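PDB 3N90: thylakoid lumenal 15 kDa protein 1, chloroplastic from Arabidopsis thaliana, which is of unknown function but folds as a right-handed quadrilateral beta helix of pentapeptide repeats, in the lumen of the thylakoid. Local coordinates for residues Ala41-Phe53 / Leu58-Ala71. The protein carries 2 engineered substitutions. Numbering follows the deposited sequence.
Sequences ANFKGAKLLGASF and LTGADLSEADLRGA
Leu63 CD2 sits 3.3 Å from Phe43 CB and also touches Leu48 CD1, joining two successive coils of a right-handed quadrilateral beta helix along its buried axis. In this pentapeptide-repeat fold each face contributes one large inward residue, and coil packs on coil through side chains at equivalent positions of the 20-residue coil: Leu48 lies alongside Leu68, pointing the same way, with CD1 and CD2 3.7 Å apart. Leu58, five residues after Phe53 on the same coil, packs inward from the neighbouring face, CD1 against Phe53 CG and CD1, CD2 toward Phe43 CE2. The ring of Phe43 meets that of Phe23, and Phe53 meets those of Phe33 and Phe73, all with nearly parallel planes.

Around this core, backbone bonds join the coils: Asp62 N and Asp67 N donate to the carbonyls of Ala41 and Ala46, and Asp62 O and Asp67 O accept from Phe43 N and Leu48 N. At the type II turns, Gly45 N bonds to Ser64 O and Gly50 N to Arg69 O.

On the outer surface Asn42 and Asp62 run side by side, their flat groups only 3° from parallel, each closing an Asx turn. With CG anti to the backbone N (chi1 -166°), Asp62 brings OD1 to both Ser64 N and Ser64 OG, the latter 2.7 Å away. One water donates to Asp62 OD2 and, weakly, to Asn42 OD1. An alanine at Asp62 is likely to end the Asx turn by leaving Ser64 N without its acceptor, free the Ser64 hydroxyl to turn, and rob that water of its stronger anchor. One repeat further on, Arg69 grips Asp67 side-on, NE to OD1 and NH2 to OD2, and Leu49 CD1 lies over one face of that guanidinium, toward its rim, 3.5 Å from Arg69 NH2.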
loop_
_atom_site.group_PDB
_atom_site.type_symbol
_atom_site.label_atom_id
_atom_site.label_comp_id
_atom_site.label_asym_id
_atom_site.label_seq_id
_atom_site.Cartn_x
_atom_site.Cartn_y
_atom_site.Cartn_z
ATOM N N ALA A 41 5.389 9.745 3.405
ATOM C CA ALA A 41 6.453 9.246 2.545
ATOM C C ALA A 41 5.914 9.193 1.132
ATOM O O ALA A 41 4.719 9.013 0.938
ATOM C CB ALA A 41 6.933 7.860 2.966
ATOM N N ASN A 42 6.810 9.325 0.162
ATOM C CA ASN A 42 6.456 9.271 -1.248
ATOM C C ASN A 42 6.905 7.963 -1.893
ATOM O O ASN A 42 8.104 7.733 -2.097
ATOM C CB ASN A 42 7.117 10.447 -1.980
ATOM C CG ASN A 42 6.586 10.640 -3.401
ATOM O OD1 ASN A 42 5.780 9.860 -3.896
ATOM N ND2 ASN A 42 7.069 11.698 -4.059
ATOM N N PHE A 43 5.945 7.075 -2.162
ATOM C CA PHE A 43 6.217 5.838 -2.918
ATOM C C PHE A 43 5.541 5.847 -4.286
ATOM O O PHE A 43 5.262 4.794 -4.826
ATOM C CB PHE A 43 5.725 4.580 -2.169
ATOM C CG PHE A 43 6.487 4.276 -0.877
ATOM C CD1 PHE A 43 7.703 3.592 -0.919
ATOM C CD2 PHE A 43 5.993 4.688 0.354
ATOM C CE1 PHE A 43 8.415 3.276 0.234
ATOM C CE2 PHE A 43 6.718 4.397 1.548
ATOM C CZ PHE A 43 7.937 3.690 1.466
ATOM N N LYS A 44 5.253 7.023 -4.834
ATOM C CA LYS A 44 4.484 7.055 -6.091
ATOM C C LYS A 44 5.204 6.271 -7.179
ATOM O O LYS A 44 6.390 6.496 -7.409
ATOM C CB LYS A 44 4.235 8.500 -6.542
ATOM C CG LYS A 44 3.476 8.596 -7.873
ATOM C CD LYS A 44 2.966 10.015 -8.094
ATOM C CE LYS A 44 1.988 10.036 -9.259
ATOM N NZ LYS A 44 1.353 11.361 -9.400
ATOM N N GLY A 45 4.514 5.315 -7.797
ATOM C CA GLY A 45 5.100 4.463 -8.850
ATOM C C GLY A 45 6.260 3.587 -8.443
ATOM O O GLY A 45 6.996 3.073 -9.307
ATOM N N ALA A 46 6.466 3.416 -7.129
ATOM C CA ALA A 46 7.508 2.528 -6.661
ATOM C C ALA A 46 7.169 1.061 -6.976
ATOM O O ALA A 46 5.995 0.691 -7.128
ATOM C CB ALA A 46 7.755 2.703 -5.182
ATOM N N LYS A 47 8.201 0.240 -7.091
ATOM C CA LYS A 47 8.006 -1.179 -7.307
ATOM C C LYS A 47 8.258 -1.877 -5.976
ATOM O O LYS A 47 9.397 -1.968 -5.473
ATOM C CB LYS A 47 8.880 -1.737 -8.448
ATOM C CG LYS A 47 8.797 -0.994 -9.767
ATOM C CD LYS A 47 7.364 -0.820 -10.292
ATOM C CE LYS A 47 7.338 -0.189 -11.701
ATOM N NZ LYS A 47 6.063 -0.537 -12.413
ATOM N N LEU A 48 7.157 -2.326 -5.370
ATOM C CA LEU A 48 7.191 -2.842 -4.007
ATOM C C LEU A 48 6.630 -4.276 -3.921
ATOM O O LEU A 48 6.034 -4.677 -2.901
ATOM C CB LEU A 48 6.376 -1.916 -3.092
ATOM C CG LEU A 48 7.055 -0.577 -2.724
ATOM C CD1 LEU A 48 6.068 0.540 -2.486
ATOM C CD2 LEU A 48 7.910 -0.846 -1.490
ATOM N N LEU A 49 6.812 -5.050 -4.987
ATOM C CA LEU A 49 6.373 -6.416 -4.942
ATOM C C LEU A 49 6.921 -7.118 -3.695
ATOM O O LEU A 49 8.133 -7.120 -3.462
ATOM C CB LEU A 49 6.789 -7.167 -6.212
ATOM C CG LEU A 49 6.406 -8.659 -6.253
ATOM C CD1 LEU A 49 5.990 -9.032 -7.681
ATOM C CD2 LEU A 49 7.491 -9.607 -5.686
ATOM N N GLY A 50 6.046 -7.710 -2.891
ATOM C CA GLY A 50 6.519 -8.553 -1.742
ATOM C C GLY A 50 7.141 -7.764 -0.577
ATOM O O GLY A 50 7.637 -8.358 0.391
ATOM N N ALA A 51 7.033 -6.435 -0.646
ATOM C CA ALA A 51 7.591 -5.556 0.419
ATOM C C ALA A 51 6.819 -5.778 1.714
ATOM O O ALA A 51 5.646 -6.157 1.660
ATOM C CB ALA A 51 7.501 -4.071 -0.015
ATOM N N SER A 52 7.442 -5.546 2.876
ATOM C CA SER A 52 6.732 -5.667 4.147
ATOM C C SER A 52 6.484 -4.267 4.710
ATOM O O SER A 52 7.442 -3.519 4.913
ATOM C CB SER A 52 7.508 -6.459 5.186
ATOM O OG SER A 52 6.825 -6.487 6.441
ATOM N N PHE A 53 5.223 -3.950 4.930
ATOM C CA PHE A 53 4.816 -2.735 5.736
ATOM C C PHE A 53 4.167 -3.203 7.048
ATOM O O PHE A 53 3.335 -2.500 7.628
ATOM C CB PHE A 53 3.863 -1.846 4.937
ATOM C CG PHE A 53 4.531 -1.207 3.732
ATOM C CD1 PHE A 53 5.367 -0.104 3.892
ATOM C CD2 PHE A 53 4.349 -1.739 2.451
ATOM C CE1 PHE A 53 5.985 0.475 2.770
ATOM C CE2 PHE A 53 4.964 -1.177 1.347
ATOM C CZ PHE A 53 5.776 -0.059 1.507
ATOM N N LEU A 58 1.835 4.420 7.792
ATOM C CA LEU A 58 1.867 4.988 6.443
ATOM C C LEU A 58 1.035 6.263 6.315
ATOM O O LEU A 58 0.753 6.722 5.196
ATOM C CB LEU A 58 1.420 3.921 5.404
ATOM C CG LEU A 58 2.553 2.939 5.042
ATOM C CD1 LEU A 58 2.025 1.577 4.565
ATOM C CD2 LEU A 58 3.492 3.572 3.961
ATOM N N THR A 59 0.632 6.828 7.447
ATOM C CA THR A 59 -0.358 7.890 7.429
ATOM C C THR A 59 0.008 8.985 6.415
ATOM O O THR A 59 1.126 9.521 6.456
ATOM C CB THR A 59 -0.500 8.520 8.838
ATOM O OG1 THR A 59 -1.015 7.535 9.736
ATOM C CG2 THR A 59 -1.471 9.715 8.759
ATOM N N GLY A 60 -0.897 9.280 5.481
ATOM C CA GLY A 60 -0.636 10.343 4.484
ATOM C C GLY A 60 0.366 10.069 3.372
ATOM O O GLY A 60 0.723 10.984 2.593
ATOM N N ALA A 61 0.834 8.817 3.300
ATOM C CA ALA A 61 1.814 8.440 2.289
ATOM C C ALA A 61 1.171 8.449 0.902
ATOM O O ALA A 61 -0.047 8.265 0.782
ATOM C CB ALA A 61 2.398 7.078 2.595
ATOM N N ASP A 62 1.991 8.644 -0.122
ATOM C CA ASP A 62 1.575 8.468 -1.523
ATOM C C ASP A 62 2.019 7.109 -2.075
ATOM O O ASP A 62 3.198 6.886 -2.352
ATOM C CB ASP A 62 2.115 9.614 -2.378
ATOM C CG ASP A 62 1.444 9.689 -3.759
ATOM O OD1 ASP A 62 0.663 8.768 -4.101
ATOM O OD2 ASP A 62 1.738 10.661 -4.504
ATOM N N LEU A 63 1.085 6.171 -2.173
ATOM C CA LEU A 63 1.377 4.904 -2.840
ATOM C C LEU A 63 0.698 4.804 -4.247
ATOM O O LEU A 63 0.504 3.705 -4.800
ATOM C CB LEU A 63 0.992 3.749 -1.927
ATOM C CG LEU A 63 1.993 3.332 -0.829
ATOM C CD1 LEU A 63 1.222 2.345 0.013
ATOM C CD2 LEU A 63 3.184 2.593 -1.395
ATOM N N SER A 64 0.307 5.949 -4.790
ATOM C CA SER A 64 -0.400 5.964 -6.086
ATOM C C SER A 64 0.464 5.318 -7.169
ATOM O O SER A 64 1.686 5.477 -7.160
ATOM C CB SER A 64 -0.883 7.370 -6.471
ATOM O OG SER A 64 0.181 8.259 -6.705
ATOM N N GLU A 65 -0.168 4.513 -8.018
ATOM C CA GLU A 65 0.493 3.796 -9.121
ATOM C C GLU A 65 1.632 2.848 -8.700
ATOM O O GLU A 65 2.440 2.392 -9.530
ATOM C CB GLU A 65 0.928 4.802 -10.219
ATOM C CG GLU A 65 -0.211 5.182 -11.233
ATOM C CD GLU A 65 -0.421 4.171 -12.404
ATOM O OE1 GLU A 65 -0.646 2.951 -12.180
ATOM O OE2 GLU A 65 -0.400 4.610 -13.580
ATOM N N ALA A 66 1.702 2.543 -7.406
ATOM C CA ALA A 66 2.681 1.592 -6.915
ATOM C C ALA A 66 2.336 0.149 -7.278
ATOM O O ALA A 66 1.160 -0.226 -7.333
ATOM C CB ALA A 66 2.837 1.733 -5.404
ATOM N N ASP A 67 3.372 -0.659 -7.506
ATOM C CA ASP A 67 3.249 -2.106 -7.609
ATOM C C ASP A 67 3.387 -2.685 -6.212
ATOM O O ASP A 67 4.474 -2.718 -5.656
ATOM C CB ASP A 67 4.325 -2.646 -8.559
ATOM C CG ASP A 67 4.285 -4.159 -8.724
ATOM O OD1 ASP A 67 3.420 -4.841 -8.107
ATOM O OD2 ASP A 67 5.158 -4.680 -9.473
ATOM N N LEU A 68 2.255 -3.076 -5.605
ATOM C CA LEU A 68 2.213 -3.621 -4.239
ATOM C C LEU A 68 1.824 -5.106 -4.233
ATOM O O LEU A 68 1.360 -5.626 -3.232
ATOM C CB LEU A 68 1.215 -2.813 -3.385
ATOM C CG LEU A 68 1.501 -1.302 -3.297
ATOM C CD1 LEU A 68 0.269 -0.553 -2.720
ATOM C CD2 LEU A 68 2.774 -1.072 -2.483
ATOM N N ARG A 69 2.005 -5.797 -5.361
ATOM C CA ARG A 69 1.633 -7.202 -5.397
ATOM C C ARG A 69 2.319 -7.994 -4.303
ATOM O O ARG A 69 3.553 -7.952 -4.139
ATOM C CB ARG A 69 1.938 -7.807 -6.775
ATOM C CG ARG A 69 1.103 -7.149 -7.888
ATOM C CD ARG A 69 1.571 -7.672 -9.241
ATOM N NE ARG A 69 2.951 -7.272 -9.526
ATOM C CZ ARG A 69 3.746 -7.871 -10.415
ATOM N NH1 ARG A 69 3.289 -8.918 -11.113
ATOM N NH2 ARG A 69 4.992 -7.410 -10.630
ATOM N N GLY A 70 1.533 -8.719 -3.510
ATOM C CA GLY A 70 2.042 -9.586 -2.478
ATOM C C GLY A 70 2.649 -8.870 -1.256
ATOM O O GLY A 70 3.239 -9.511 -0.366
ATOM N N ALA A 71 2.494 -7.544 -1.211
ATOM C CA ALA A 71 3.030 -6.798 -0.060
ATOM C C ALA A 71 2.223 -7.079 1.185
ATOM O O ALA A 71 1.025 -7.410 1.099
ATOM C CB ALA A 71 3.043 -5.321 -0.341
HETATM O O HOH W 1 3.784 12.066 -4.566
HETATM O O HOH W 2 6.028 -3.473 -11.812
HETATM O O HOH W 3 4.132 0.747 -11.085
HETATM O O HOH W 4 7.763 -4.564 -7.791
#